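Galectin (Ovis aries, PDB 6N44) probably binds beta-galactose-containing glycans as a two-subunit lectin of the galectin family. Local coordinates at residues M3-N8 with D130-S135; L16-M21 with L117-V122; I24-L29 with Q88-Q93; E37-F42 with R55-D60; I62-T67 with E76-T81. All blocks are in the same frame, centred on the assembly; numbering follows the deposited sequence.

Following the chain from its N terminus, interaction 1 forms the widest closure, bringing 3-8 back to 130-135, and the other four contacts lie within that span. Interaction 2 comes next inward, joining 16-21 to the turn at 117-122. Within it interaction 3 pairs 24-29 with 88-93, and this in turn encloses interactions 4 and 5, two hairpins that follow one another in series. None of the closures cross. Interactions 1, 2 and 3 all reach the sheet containing strands 19-28, 90-97 and 131-138, whereas 4 and 5 are adjacent in the facing sheet. Interactions 2 and 3 both touch 4, through Leu16, Val122 and Phe42 and through Phe90, Leu92, Leu38 and Val40, joining the sandwich's two sheets.

Interaction 1: residues M3-N8 with D130-S135; sequences MDSLPN and DIVLTS
Leu6 N donates to Leu133 O at 2.8 Å where the irregular segment 3-8 passes strand 131-135 with an end-to-end direction 104° away, so the backbones share a single direct bond instead of pairing along their length. A water extends this link, donating to Leu6 O at 2.7 Å and accepting from Leu133 N. Asn8 carries its CG anti to the backbone N (chi1 174°), and its ND2 reaches Ile131 O at 3.3 Å in a bent bond (142°); the same nitrogen also bonds Gly129 O. Apolar contacts flank these bonds. Leu6 lays CB against Leu133 CD2 (4.0 Å) and sends CD1 to Ser135 CA (3.6 Å). At the far end, Met3 crosses Thr134 at about a right angle, with Met3 CE 3.5 Å from Thr134 CG2, a tight approach. Thr134 OG1 itself bonds Lys25 O. Thr134 and Ser135 both face Lys25, a classic beta bulge in an outer strand of the galectin beta sandwich, here overlaid by the N-terminal segment.

Interaction 2: residues L16-M21 with L117-V122; sequences LTVCYM and LPLQSV
Leu16 is the bump of this contact, and Val122 and Leu119 supply the surfaces that receive it. Its CD1 rests on the branch point of Val122, 3.6 Å from Val122 CB and nearly as close to both valine methyls, so one methyl of Leu16 meets the whole forked end of Val122. The two side chains cross obliquely. The other branch goes elsewhere: Leu16 CD2 lies 3.5 Å above the plane of the Tyr20 ring, offset toward its rim. Leu119 approaches on another flank, its CD1 within 3.9 Å of Leu16 CB and also meeting the Leu16 and Thr17 carbonyl oxygens. Val96 in strand 90-97 touches both leucines, and Phe42 touches Leu16 and Val122.

The contact joins the lead-in to strand 19-28 to the turn before strand 124-129 of the galectin sandwich. Thr17 OG1 accepts from Cys19 N at 3.2 Å, forming an ST turn, and Pro118 O takes both Ser121 N and Ser121 OG, the latter at 2.8 Å. Val18 N and Cys19 O bond to Asn107 and Gln93 of the second subunit.

A water accepts from Leu16 N (2.8 Å) and donates to Leu119 O (2.7 Å) and Val122 O. Apolar packing therefore holds the segments directly, while backbone polar atoms beside it are joined through the water.

Interaction 3: residues I24-L29 with Q88-Q93; sequences IKANLL and QPFELQ
Phe90 CG lies between the backbone N and the carbonyl carbon (chi1 58°), and the ring beyond it lies across Ala26 of the neighbouring strand. Ala26 O sits 3.3 Å above one face of the ring, offset toward the rim, and Phe90 CZ packs on Ala26 CB at 3.7 Å. Leu28 crosses the aromatic side chain at about a right angle, with Leu28 CG 4.0 Å from Phe90 CE2. A water in the ring plane, at its edge, accepts from Leu28 N.

On the opposite face of the sheet, Glu91 CG is anti to its backbone N (chi1 176°). Its extended chain lies beside that of Lys25, pointing the same way. Lys25 NZ and Glu91 OE2, 4.3 Å apart, are too distant for a direct salt bridge, and a water spans them by accepting from Lys25 NZ (2.7 Å) and donating to Glu91 OE2 (3.0 Å).

The backbones are antiparallel, with the short strands' directions 142° apart. Ile24 with Leu92 and Ala26 with Phe90 are hydrogen-bonded pairs, the first including Ile24 N to Leu92 O at 2.8 Å.

The surroundings are strands and loops: strand 131-138 bonds the other side of strand 19-28, Phe84 meets Phe90 edge-to-face, Gln93 NE2 reaches Cys19 O of the second subunit, and Leu38 and Val40 of the facing sheet cover Ile24, Phe90 and Leu92.

Interaction 4: residues E37-F42 with R55-D60; sequences ELQVDF and RFWYCD
Asp41 and Arg55 lie side by side, pointing the same way, their carboxylate and guanidinium planes 3° apart. The Arg55 chain bends at chi3, which places NE for a side-on grip: NE donates to Asp41 OD1 at 2.8 Å and NH2 to Asp41 OD2 at 2.8 Å, each carboxylate oxygen accepting through its syn lone pair. Gln39 stacks over this group, its amide turned 17° from the guanidinium, with Gln39 NE2 3.3 Å above the plane and offset toward the rim. Further along, the plane of the Glu37 carboxylate is turned 83° from that of the Trp57 ring. Trp57 NE1 donates in its ring plane to Glu37 OE1 at 3.3 Å, meeting that oxygen from above the carboxylate plane. The other face of this antiparallel hairpin is apolar, with Leu38 CD2 at the edge of the Phe56 ring. Arg55 binds beta-D-galactose, although none is bound to this chain. The two coplanar bonds fix the rotation of its guanidinium, and the nearby carboxylate would be expected to offset part of its positive charge.

Interaction 5: residues I62-T67 with E76-T81; sequences IVVMNT and EQKLHT
Asn66 ND2, which lies 3.5 Å from Glu76 CG, donates to Gly74 O and to a water at 3.0 Å; that water donates in turn to Glu76 OE2 at 2.7 Å. The side chains cross at about a right angle, the Asn66 amide and Glu76 carboxylate planes standing 79° apart. Thr67 N donates to Asn66 OD1 at 2.8 Å from the side, tilted from the carbonyl plane. Val64 CG1 packs against the Glu76 carboxylate, 3.5 Å from Glu76 CD. These segments form a beta hairpin of strands 62-69 and 72-80, at the sheet edge, and carry two residues of the galectin carbohydrate site: Asn66 and Glu76 bind beta-D-galactose, which is absent from this chain. Val63 with Leu79 and Met65 with Gln77 are antiparallel hydrogen-bonded pairs. On their face of the sheet, the bend at Met65 chi3 (-77°) turns CE to within 3.7 Å of Leu79 CD2 and beside the Gln77 amide, whose NE2 bonds Gln112 O. Leu79 CD2 also meets Val63 CG1. Just past the strand end, Thr81 CG2 touches Val63 CG2 at 3.8 Å.

Interaction 1: residues M3-N8 with D130-S135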
# COMPACT_ATOMS: atom_id res chain seq x y z
N MET A 3 -7.64 5.32 26.99
CA MET A 3 -7.50 5.52 25.55
C MET A 3 -8.34 4.45 24.85
O MET A 3 -8.47 3.33 25.34
CB MET A 3 -6.03 5.44 25.10
CG MET A 3 -5.37 4.09 25.37
SD MET A 3 -3.65 3.93 24.81
CE MET A 3 -3.84 4.01 23.03
N ASP A 4 -8.92 4.83 23.70
CA ASP A 4 -9.71 3.89 22.92
C ASP A 4 -8.82 2.85 22.26
O ASP A 4 -7.69 3.13 21.87
CB ASP A 4 -10.51 4.61 21.85
CG ASP A 4 -11.31 5.76 22.41
OD1 ASP A 4 -12.36 5.49 23.02
OD2 ASP A 4 -10.89 6.92 22.23
N SER A 5 -9.35 1.63 22.13
CA SER A 5 -8.60 0.60 21.44
C SER A 5 -9.56 -0.42 20.86
O SER A 5 -10.75 -0.46 21.17
CB SER A 5 -7.57 -0.05 22.36
OG SER A 5 -8.20 -0.71 23.43
N LEU A 6 -9.02 -1.25 20.02
CA LEU A 6 -9.72 -2.29 19.29
C LEU A 6 -9.64 -3.60 20.05
O LEU A 6 -8.75 -3.79 20.89
CB LEU A 6 -9.11 -2.45 17.90
CG LEU A 6 -9.33 -1.32 16.90
CD1 LEU A 6 -8.44 -1.57 15.70
CD2 LEU A 6 -10.80 -1.29 16.47
N PRO A 7 -10.54 -4.54 19.77
CA PRO A 7 -10.47 -5.84 20.43
C PRO A 7 -9.16 -6.54 20.10
O PRO A 7 -8.58 -6.37 19.03
CB PRO A 7 -11.67 -6.60 19.85
CG PRO A 7 -12.62 -5.53 19.43
CD PRO A 7 -11.71 -4.44 18.88
N ASN A 8 -8.69 -7.33 21.06
CA ASN A 8 -7.46 -8.11 20.89
C ASN A 8 -7.74 -9.50 21.44
O ASN A 8 -7.93 -9.66 22.63
CB ASN A 8 -6.29 -7.43 21.62
CG ASN A 8 -5.02 -8.27 21.61
OD1 ASN A 8 -4.96 -9.37 21.03
ND2 ASN A 8 -3.99 -7.75 22.25
N ASP A 130 0.60 -9.13 23.24
CA ASP A 130 0.62 -8.27 24.42
C ASP A 130 0.69 -6.81 23.98
O ASP A 130 1.71 -6.12 24.10
CB ASP A 130 1.78 -8.66 25.32
CG ASP A 130 1.75 -10.13 25.64
OD1 ASP A 130 0.84 -10.54 26.40
OD2 ASP A 130 2.60 -10.88 25.10
N ILE A 131 -0.43 -6.32 23.44
CA ILE A 131 -0.45 -5.02 22.78
C ILE A 131 -1.75 -4.29 23.11
O ILE A 131 -2.78 -4.90 23.38
CB ILE A 131 -0.30 -5.16 21.24
CG1 ILE A 131 -1.42 -6.01 20.66
CG2 ILE A 131 1.05 -5.76 20.87
CD1 ILE A 131 -1.44 -6.04 19.13
N VAL A 132 -1.68 -2.96 23.07
CA VAL A 132 -2.86 -2.13 22.88
C VAL A 132 -2.92 -1.78 21.40
O VAL A 132 -2.01 -1.14 20.85
CB VAL A 132 -2.83 -0.87 23.76
CG1 VAL A 132 -4.07 -0.02 23.49
CG2 VAL A 132 -2.78 -1.27 25.24
N LEU A 133 -3.98 -2.24 20.74
CA LEU A 133 -4.16 -2.08 19.30
C LEU A 133 -5.10 -0.91 19.06
O LEU A 133 -6.25 -0.93 19.52
CB LEU A 133 -4.73 -3.37 18.69
CG LEU A 133 -5.05 -3.35 17.19
CD1 LEU A 133 -3.78 -3.26 16.37
CD2 LEU A 133 -5.85 -4.59 16.82
N THR A 134 -4.62 0.12 18.37
CA THR A 134 -5.47 1.29 18.17
C THR A 134 -6.12 1.36 16.80
O THR A 134 -7.25 1.84 16.71
CB THR A 134 -4.69 2.60 18.44
OG1 THR A 134 -3.59 2.73 17.53
CG2 THR A 134 -4.17 2.63 19.85
N SER A 135 -5.47 0.88 15.74
CA SER A 135 -6.13 0.88 14.43
C SER A 135 -5.50 -0.16 13.53
O SER A 135 -4.33 -0.53 13.68
CB SER A 135 -6.06 2.25 13.75
OG SER A 135 -4.73 2.67 13.57
O HOH W 1 -8.68 2.88 18.58
O HOH W 2 -6.30 -3.50 21.98

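Interaction 2: residues L16-M21 with L117-V122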
# COMPACT_ATOMS: atom_id res chain seq x y z
N LEU A 16 -6.61 -10.46 -0.54
CA LEU A 16 -5.37 -9.79 -0.89
C LEU A 16 -5.30 -9.60 -2.40
O LEU A 16 -5.90 -10.32 -3.18
CB LEU A 16 -4.16 -10.59 -0.43
CG LEU A 16 -4.05 -10.89 1.07
CD1 LEU A 16 -2.71 -11.55 1.38
CD2 LEU A 16 -4.22 -9.63 1.90
N THR A 17 -4.53 -8.60 -2.80
CA THR A 17 -4.18 -8.48 -4.20
C THR A 17 -2.68 -8.33 -4.31
O THR A 17 -1.96 -8.38 -3.31
CB THR A 17 -4.87 -7.28 -4.85
OG1 THR A 17 -4.34 -6.08 -4.28
CG2 THR A 17 -6.39 -7.34 -4.67
N VAL A 18 -2.23 -8.08 -5.54
CA VAL A 18 -0.83 -7.86 -5.88
C VAL A 18 -0.35 -6.46 -5.52
O VAL A 18 0.85 -6.16 -5.65
CB VAL A 18 -0.84 -8.26 -7.37
CG1 VAL A 18 -0.48 -7.12 -8.29
CG2 VAL A 18 -0.06 -9.53 -7.59
N CYS A 19 -1.25 -5.59 -5.05
CA CYS A 19 -0.88 -4.27 -4.55
C CYS A 19 -1.84 -3.96 -3.40
O CYS A 19 -2.90 -3.37 -3.62
CB CYS A 19 -0.95 -3.19 -5.63
SG CYS A 19 -0.43 -1.58 -4.99
N TYR A 20 -1.44 -4.37 -2.19
CA TYR A 20 -2.33 -4.38 -1.03
C TYR A 20 -1.55 -3.99 0.21
O TYR A 20 -0.43 -4.46 0.42
CB TYR A 20 -2.93 -5.78 -0.85
CG TYR A 20 -4.05 -5.87 0.16
CD1 TYR A 20 -5.39 -5.83 -0.26
CD2 TYR A 20 -3.78 -6.02 1.51
CE1 TYR A 20 -6.42 -5.93 0.66
CE2 TYR A 20 -4.81 -6.12 2.44
CZ TYR A 20 -6.12 -6.07 2.01
OH TYR A 20 -7.13 -6.19 2.92
N MET A 21 -2.14 -3.14 1.05
CA MET A 21 -1.46 -2.63 2.23
C MET A 21 -2.29 -2.87 3.48
O MET A 21 -3.50 -2.63 3.48
CB MET A 21 -1.16 -1.14 2.13
CG MET A 21 -0.39 -0.63 3.35
SD MET A 21 -0.12 1.14 3.23
CE MET A 21 0.69 1.20 1.64
N LEU A 117 2.57 -19.91 -0.08
CA LEU A 117 1.23 -20.24 -0.51
C LEU A 117 0.65 -19.04 -1.26
O LEU A 117 1.05 -17.90 -1.00
CB LEU A 117 0.34 -20.58 0.69
CG LEU A 117 0.68 -21.91 1.36
CD1 LEU A 117 -0.09 -22.11 2.65
CD2 LEU A 117 0.38 -23.03 0.35
N PRO A 118 -0.28 -19.26 -2.19
CA PRO A 118 -0.80 -18.14 -2.98
C PRO A 118 -1.43 -17.05 -2.11
O PRO A 118 -2.19 -17.33 -1.18
CB PRO A 118 -1.86 -18.80 -3.88
CG PRO A 118 -1.46 -20.28 -3.91
CD PRO A 118 -0.92 -20.54 -2.54
N LEU A 119 -1.13 -15.79 -2.45
CA LEU A 119 -1.70 -14.70 -1.67
C LEU A 119 -3.21 -14.69 -1.81
O LEU A 119 -3.92 -14.23 -0.91
CB LEU A 119 -1.08 -13.36 -2.10
CG LEU A 119 -1.29 -12.88 -3.54
CD1 LEU A 119 -2.59 -12.07 -3.64
CD2 LEU A 119 -0.11 -12.05 -4.01
N GLN A 120 -3.73 -15.23 -2.93
CA GLN A 120 -5.17 -15.35 -3.14
C GLN A 120 -5.84 -16.30 -2.16
O GLN A 120 -7.07 -16.29 -2.06
CB GLN A 120 -5.47 -15.82 -4.57
CG GLN A 120 -5.00 -14.88 -5.67
CD GLN A 120 -3.52 -15.05 -5.99
OE1 GLN A 120 -2.86 -15.97 -5.48
NE2 GLN A 120 -2.98 -14.17 -6.83
N SER A 121 -5.09 -17.12 -1.44
CA SER A 121 -5.70 -18.05 -0.49
C SER A 121 -5.84 -17.46 0.91
O SER A 121 -6.51 -18.07 1.75
CB SER A 121 -4.89 -19.36 -0.44
OG SER A 121 -3.65 -19.20 0.23
N VAL A 122 -5.24 -16.30 1.17
CA VAL A 122 -5.45 -15.60 2.44
C VAL A 122 -6.88 -15.08 2.48
O VAL A 122 -7.34 -14.40 1.56
CB VAL A 122 -4.44 -14.45 2.60
CG1 VAL A 122 -4.74 -13.64 3.87
CG2 VAL A 122 -3.01 -14.98 2.60
O HOH W 3 -6.42 -13.25 -0.51

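Interaction 3: residues I24-L29 with Q88-Q93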
# COMPACT_ATOMS: atom_id res chain seq x y z
N ILE A 24 -1.03 -1.26 10.72
CA ILE A 24 -1.39 -1.54 12.11
C ILE A 24 -0.71 -0.50 12.99
O ILE A 24 0.49 -0.26 12.85
CB ILE A 24 -0.95 -2.95 12.54
CG1 ILE A 24 -1.74 -4.01 11.77
CG2 ILE A 24 -1.04 -3.12 14.07
CD1 ILE A 24 -0.96 -5.30 11.57
N LYS A 25 -1.47 0.11 13.90
CA LYS A 25 -0.90 1.01 14.89
C LYS A 25 -1.18 0.43 16.27
O LYS A 25 -2.34 0.18 16.62
CB LYS A 25 -1.49 2.42 14.76
CG LYS A 25 -1.12 3.08 13.41
CD LYS A 25 -1.65 4.49 13.30
CE LYS A 25 -1.14 5.11 12.01
NZ LYS A 25 -1.84 6.37 11.64
N ALA A 26 -0.11 0.20 17.04
CA ALA A 26 -0.23 -0.49 18.32
C ALA A 26 0.92 -0.08 19.23
O ALA A 26 1.83 0.66 18.84
CB ALA A 26 -0.25 -2.02 18.13
N ASN A 27 0.88 -0.59 20.47
CA ASN A 27 1.91 -0.34 21.47
C ASN A 27 2.06 -1.58 22.34
O ASN A 27 1.05 -2.12 22.80
CB ASN A 27 1.56 0.87 22.33
CG ASN A 27 2.72 1.36 23.16
OD1 ASN A 27 3.75 0.68 23.29
ND2 ASN A 27 2.57 2.55 23.74
N LEU A 28 3.29 -2.01 22.58
CA LEU A 28 3.53 -3.19 23.41
C LEU A 28 3.27 -2.88 24.88
O LEU A 28 3.66 -1.83 25.39
CB LEU A 28 4.95 -3.70 23.24
CG LEU A 28 5.36 -4.15 21.84
CD1 LEU A 28 6.87 -4.13 21.74
CD2 LEU A 28 4.82 -5.54 21.55
N LEU A 29 2.61 -3.82 25.55
CA LEU A 29 2.33 -3.79 26.98
C LEU A 29 3.56 -4.25 27.77
O LEU A 29 4.58 -4.67 27.23
CB LEU A 29 1.14 -4.68 27.32
CG LEU A 29 -0.26 -4.25 26.85
CD1 LEU A 29 -1.31 -5.34 27.05
CD2 LEU A 29 -0.69 -2.98 27.56
N GLN A 88 6.85 2.52 23.27
CA GLN A 88 6.59 3.54 22.25
C GLN A 88 5.56 3.01 21.27
O GLN A 88 5.67 1.86 20.83
CB GLN A 88 7.88 3.89 21.49
CG GLN A 88 8.95 4.55 22.33
CD GLN A 88 8.54 5.93 22.80
OE1 GLN A 88 8.31 6.83 21.98
NE2 GLN A 88 8.45 6.11 24.12
N PRO A 89 4.56 3.79 20.90
CA PRO A 89 3.64 3.35 19.85
C PRO A 89 4.39 3.20 18.53
O PRO A 89 5.31 3.97 18.23
CB PRO A 89 2.59 4.47 19.79
CG PRO A 89 2.65 5.10 21.17
CD PRO A 89 4.12 5.06 21.52
N PHE A 90 4.02 2.18 17.77
CA PHE A 90 4.66 1.89 16.50
C PHE A 90 3.61 1.77 15.41
O PHE A 90 2.42 1.52 15.66
CB PHE A 90 5.52 0.61 16.57
CG PHE A 90 4.75 -0.64 16.99
CD1 PHE A 90 4.11 -1.43 16.04
CD2 PHE A 90 4.69 -1.02 18.32
CE1 PHE A 90 3.39 -2.59 16.42
CE2 PHE A 90 3.97 -2.18 18.71
CZ PHE A 90 3.33 -2.96 17.76
N GLU A 91 4.08 1.95 14.18
CA GLU A 91 3.29 1.69 12.99
C GLU A 91 3.92 0.53 12.22
O GLU A 91 5.05 0.65 11.73
CB GLU A 91 3.22 2.93 12.11
CG GLU A 91 2.50 2.68 10.82
CD GLU A 91 2.46 3.92 9.95
OE1 GLU A 91 2.84 3.82 8.77
OE2 GLU A 91 2.08 5.00 10.48
N LEU A 92 3.19 -0.57 12.12
CA LEU A 92 3.64 -1.76 11.41
C LEU A 92 2.86 -1.87 10.11
O LEU A 92 1.62 -1.90 10.12
CB LEU A 92 3.45 -2.99 12.29
CG LEU A 92 3.55 -4.38 11.65
CD1 LEU A 92 4.97 -4.66 11.13
CD2 LEU A 92 3.13 -5.42 12.67
N GLN A 93 3.58 -1.93 8.99
CA GLN A 93 2.97 -2.03 7.67
C GLN A 93 3.36 -3.33 6.98
O GLN A 93 4.55 -3.67 6.93
CB GLN A 93 3.38 -0.87 6.76
CG GLN A 93 2.73 0.45 7.07
CD GLN A 93 3.33 1.54 6.20
OE1 GLN A 93 4.49 1.93 6.39
NE2 GLN A 93 2.56 2.00 5.20
O HOH W 4 -0.18 6.62 9.48
O HOH W 5 5.57 -0.79 21.70

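Interaction 4: residues E37-F42 with R55-D60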
# COMPACT_ATOMS: atom_id res chain seq x y z
N GLU A 37 4.66 -10.08 23.31
CA GLU A 37 4.73 -10.65 21.97
C GLU A 37 3.75 -9.94 21.05
O GLU A 37 2.74 -9.40 21.49
CB GLU A 37 4.39 -12.14 21.98
CG GLU A 37 4.99 -12.92 23.13
CD GLU A 37 4.88 -14.44 22.97
OE1 GLU A 37 4.12 -14.91 22.09
OE2 GLU A 37 5.57 -15.16 23.73
N LEU A 38 4.07 -9.96 19.77
CA LEU A 38 3.20 -9.47 18.71
C LEU A 38 3.09 -10.55 17.65
O LEU A 38 4.10 -11.15 17.27
CB LEU A 38 3.76 -8.16 18.11
CG LEU A 38 3.19 -7.69 16.77
CD1 LEU A 38 1.69 -7.40 16.89
CD2 LEU A 38 3.97 -6.48 16.31
N GLN A 39 1.88 -10.80 17.16
CA GLN A 39 1.68 -11.86 16.18
C GLN A 39 0.64 -11.45 15.15
O GLN A 39 -0.47 -11.06 15.52
CB GLN A 39 1.24 -13.17 16.85
CG GLN A 39 1.10 -14.29 15.84
CD GLN A 39 0.88 -15.61 16.52
OE1 GLN A 39 1.83 -16.21 17.03
NE2 GLN A 39 -0.36 -16.07 16.56
N VAL A 40 0.99 -11.53 13.87
CA VAL A 40 0.08 -11.18 12.78
C VAL A 40 -0.03 -12.37 11.83
O VAL A 40 0.98 -12.82 11.27
CB VAL A 40 0.52 -9.93 12.00
CG1 VAL A 40 -0.49 -9.63 10.87
CG2 VAL A 40 0.66 -8.72 12.92
N ASP A 41 -1.25 -12.86 11.63
CA ASP A 41 -1.50 -14.01 10.77
C ASP A 41 -2.27 -13.54 9.54
O ASP A 41 -3.37 -13.00 9.66
CB ASP A 41 -2.30 -15.10 11.49
CG ASP A 41 -1.44 -15.95 12.42
OD1 ASP A 41 -0.21 -15.75 12.43
OD2 ASP A 41 -1.99 -16.83 13.14
N PHE A 42 -1.68 -13.77 8.38
CA PHE A 42 -2.42 -13.78 7.12
C PHE A 42 -2.82 -15.23 6.90
O PHE A 42 -2.04 -16.04 6.38
CB PHE A 42 -1.57 -13.24 5.98
CG PHE A 42 -1.23 -11.76 6.10
CD1 PHE A 42 -0.27 -11.32 6.99
CD2 PHE A 42 -1.88 -10.83 5.30
CE1 PHE A 42 0.04 -9.95 7.08
CE2 PHE A 42 -1.58 -9.47 5.40
CZ PHE A 42 -0.62 -9.04 6.28
N ARG A 55 2.73 -16.01 8.79
CA ARG A 55 2.69 -15.57 10.18
C ARG A 55 3.92 -14.72 10.45
O ARG A 55 5.05 -15.12 10.13
CB ARG A 55 2.65 -16.75 11.17
CG ARG A 55 3.00 -16.34 12.61
CD ARG A 55 2.72 -17.45 13.67
NE ARG A 55 1.29 -17.72 13.77
CZ ARG A 55 0.75 -18.61 14.60
NH1 ARG A 55 1.52 -19.33 15.41
NH2 ARG A 55 -0.57 -18.77 14.61
N PHE A 56 3.70 -13.56 11.05
CA PHE A 56 4.75 -12.65 11.50
C PHE A 56 4.68 -12.62 13.02
O PHE A 56 3.62 -12.32 13.58
CB PHE A 56 4.54 -11.24 10.92
CG PHE A 56 5.51 -10.19 11.46
CD1 PHE A 56 6.68 -9.88 10.79
CD2 PHE A 56 5.20 -9.46 12.61
CE1 PHE A 56 7.56 -8.89 11.26
CE2 PHE A 56 6.07 -8.47 13.09
CZ PHE A 56 7.25 -8.18 12.41
N TRP A 57 5.80 -12.91 13.67
CA TRP A 57 5.87 -13.05 15.12
C TRP A 57 7.04 -12.24 15.63
O TRP A 57 8.14 -12.32 15.08
CB TRP A 57 6.01 -14.52 15.52
CG TRP A 57 6.14 -14.75 17.01
CD1 TRP A 57 5.12 -14.95 17.90
CD2 TRP A 57 7.35 -14.82 17.77
NE1 TRP A 57 5.62 -15.13 19.17
CE2 TRP A 57 6.99 -15.05 19.12
CE3 TRP A 57 8.71 -14.69 17.45
CZ2 TRP A 57 7.93 -15.18 20.14
CZ3 TRP A 57 9.65 -14.82 18.47
CH2 TRP A 57 9.26 -15.06 19.80
N TYR A 58 6.81 -11.47 16.68
CA TYR A 58 7.87 -10.64 17.23
C TYR A 58 7.86 -10.77 18.73
O TYR A 58 6.80 -10.73 19.36
CB TYR A 58 7.72 -9.14 16.87
CG TYR A 58 8.68 -8.31 17.71
CD1 TYR A 58 10.02 -8.20 17.35
CD2 TYR A 58 8.27 -7.71 18.89
CE1 TYR A 58 10.91 -7.48 18.13
CE2 TYR A 58 9.16 -6.99 19.68
CZ TYR A 58 10.48 -6.88 19.30
OH TYR A 58 11.37 -6.17 20.07
N CYS A 59 9.05 -10.87 19.31
CA CYS A 59 9.20 -10.78 20.76
C CYS A 59 10.66 -10.53 21.07
O CYS A 59 11.53 -11.21 20.52
CB CYS A 59 8.72 -12.06 21.45
SG CYS A 59 8.80 -11.99 23.26
N ASP A 60 10.92 -9.51 21.89
CA ASP A 60 12.23 -9.30 22.51
C ASP A 60 13.36 -9.28 21.48
O ASP A 60 14.32 -10.05 21.55
CB ASP A 60 12.48 -10.36 23.58
CG ASP A 60 13.74 -10.10 24.38
OD1 ASP A 60 14.42 -11.07 24.77
OD2 ASP A 60 14.05 -8.91 24.61

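Interaction 5: residues I62-T67 with E76-T81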
# COMPACT_ATOMS: atom_id res chain seq x y z
N ILE A 62 13.37 -10.11 18.28
CA ILE A 62 13.47 -11.22 17.33
C ILE A 62 12.18 -11.31 16.52
O ILE A 62 11.08 -11.33 17.08
CB ILE A 62 13.75 -12.54 18.06
CG1 ILE A 62 15.14 -12.49 18.71
CG2 ILE A 62 13.63 -13.72 17.13
CD1 ILE A 62 15.54 -13.77 19.35
N VAL A 63 12.31 -11.36 15.20
CA VAL A 63 11.19 -11.62 14.29
C VAL A 63 11.32 -13.04 13.78
O VAL A 63 12.38 -13.43 13.28
CB VAL A 63 11.18 -10.62 13.11
CG1 VAL A 63 10.25 -11.12 12.01
CG2 VAL A 63 10.82 -9.20 13.55
N VAL A 64 10.24 -13.81 13.86
CA VAL A 64 10.16 -15.09 13.17
C VAL A 64 8.98 -15.06 12.20
O VAL A 64 7.87 -14.66 12.58
CB VAL A 64 10.01 -16.26 14.17
CG1 VAL A 64 9.94 -17.59 13.41
CG2 VAL A 64 11.18 -16.26 15.15
N MET A 65 9.22 -15.46 10.96
CA MET A 65 8.17 -15.58 9.95
C MET A 65 8.14 -17.00 9.41
O MET A 65 9.19 -17.60 9.19
CB MET A 65 8.38 -14.59 8.81
CG MET A 65 8.37 -13.12 9.29
SD MET A 65 8.87 -11.96 8.02
CE MET A 65 10.65 -12.17 8.00
N ASN A 66 6.94 -17.53 9.18
CA ASN A 66 6.83 -18.91 8.74
C ASN A 66 5.49 -19.11 8.06
O ASN A 66 4.64 -18.22 8.03
CB ASN A 66 7.01 -19.88 9.91
CG ASN A 66 7.66 -21.18 9.49
OD1 ASN A 66 7.71 -21.50 8.30
ND2 ASN A 66 8.17 -21.93 10.46
N THR A 67 5.30 -20.32 7.53
CA THR A 67 4.11 -20.73 6.82
C THR A 67 3.65 -22.07 7.38
O THR A 67 4.47 -22.98 7.57
CB THR A 67 4.38 -20.88 5.31
OG1 THR A 67 4.74 -19.61 4.76
CG2 THR A 67 3.15 -21.41 4.61
N GLU A 76 11.76 -21.60 9.33
CA GLU A 76 11.63 -20.23 9.81
C GLU A 76 12.56 -19.28 9.06
O GLU A 76 13.70 -19.62 8.76
CB GLU A 76 11.97 -20.14 11.30
CG GLU A 76 11.08 -20.93 12.21
CD GLU A 76 11.43 -20.70 13.67
OE1 GLU A 76 12.59 -20.31 13.96
OE2 GLU A 76 10.54 -20.90 14.53
N GLN A 77 12.06 -18.08 8.79
CA GLN A 77 12.90 -16.94 8.44
C GLN A 77 12.99 -16.08 9.70
O GLN A 77 11.98 -15.53 10.15
CB GLN A 77 12.33 -16.17 7.25
CG GLN A 77 13.25 -15.01 6.82
CD GLN A 77 12.71 -14.20 5.63
OE1 GLN A 77 11.87 -14.67 4.86
NE2 GLN A 77 13.21 -12.98 5.50
N LYS A 78 14.19 -15.97 10.28
CA LYS A 78 14.36 -15.35 11.59
C LYS A 78 15.39 -14.23 11.52
O LYS A 78 16.44 -14.39 10.89
CB LYS A 78 14.80 -16.39 12.63
CG LYS A 78 15.35 -15.75 13.90
CD LYS A 78 15.97 -16.78 14.85
CE LYS A 78 14.92 -17.65 15.51
NZ LYS A 78 15.41 -18.25 16.79
N LEU A 79 15.11 -13.11 12.20
CA LEU A 79 16.06 -12.00 12.20
C LEU A 79 15.94 -11.20 13.49
O LEU A 79 15.01 -11.38 14.28
CB LEU A 79 15.84 -11.06 11.00
CG LEU A 79 14.50 -10.33 11.00
CD1 LEU A 79 14.64 -8.92 10.44
CD2 LEU A 79 13.50 -11.13 10.20
N HIS A 80 16.91 -10.32 13.69
CA HIS A 80 16.95 -9.39 14.81
C HIS A 80 16.58 -7.99 14.33
O HIS A 80 16.97 -7.58 13.24
CB HIS A 80 18.34 -9.34 15.46
CG HIS A 80 18.79 -10.66 16.02
ND1 HIS A 80 18.86 -10.90 17.37
CD2 HIS A 80 19.19 -11.79 15.41
CE1 HIS A 80 19.30 -12.14 17.57
NE2 HIS A 80 19.50 -12.70 16.39
N THR A 81 15.84 -7.26 15.16
CA THR A 81 15.53 -5.88 14.85
C THR A 81 15.36 -5.12 16.15
O THR A 81 14.96 -5.69 17.18
CB THR A 81 14.27 -5.74 13.98
OG1 THR A 81 13.99 -4.35 13.77
CG2 THR A 81 13.07 -6.38 14.66
O HOH W 6 8.26 -21.73 13.41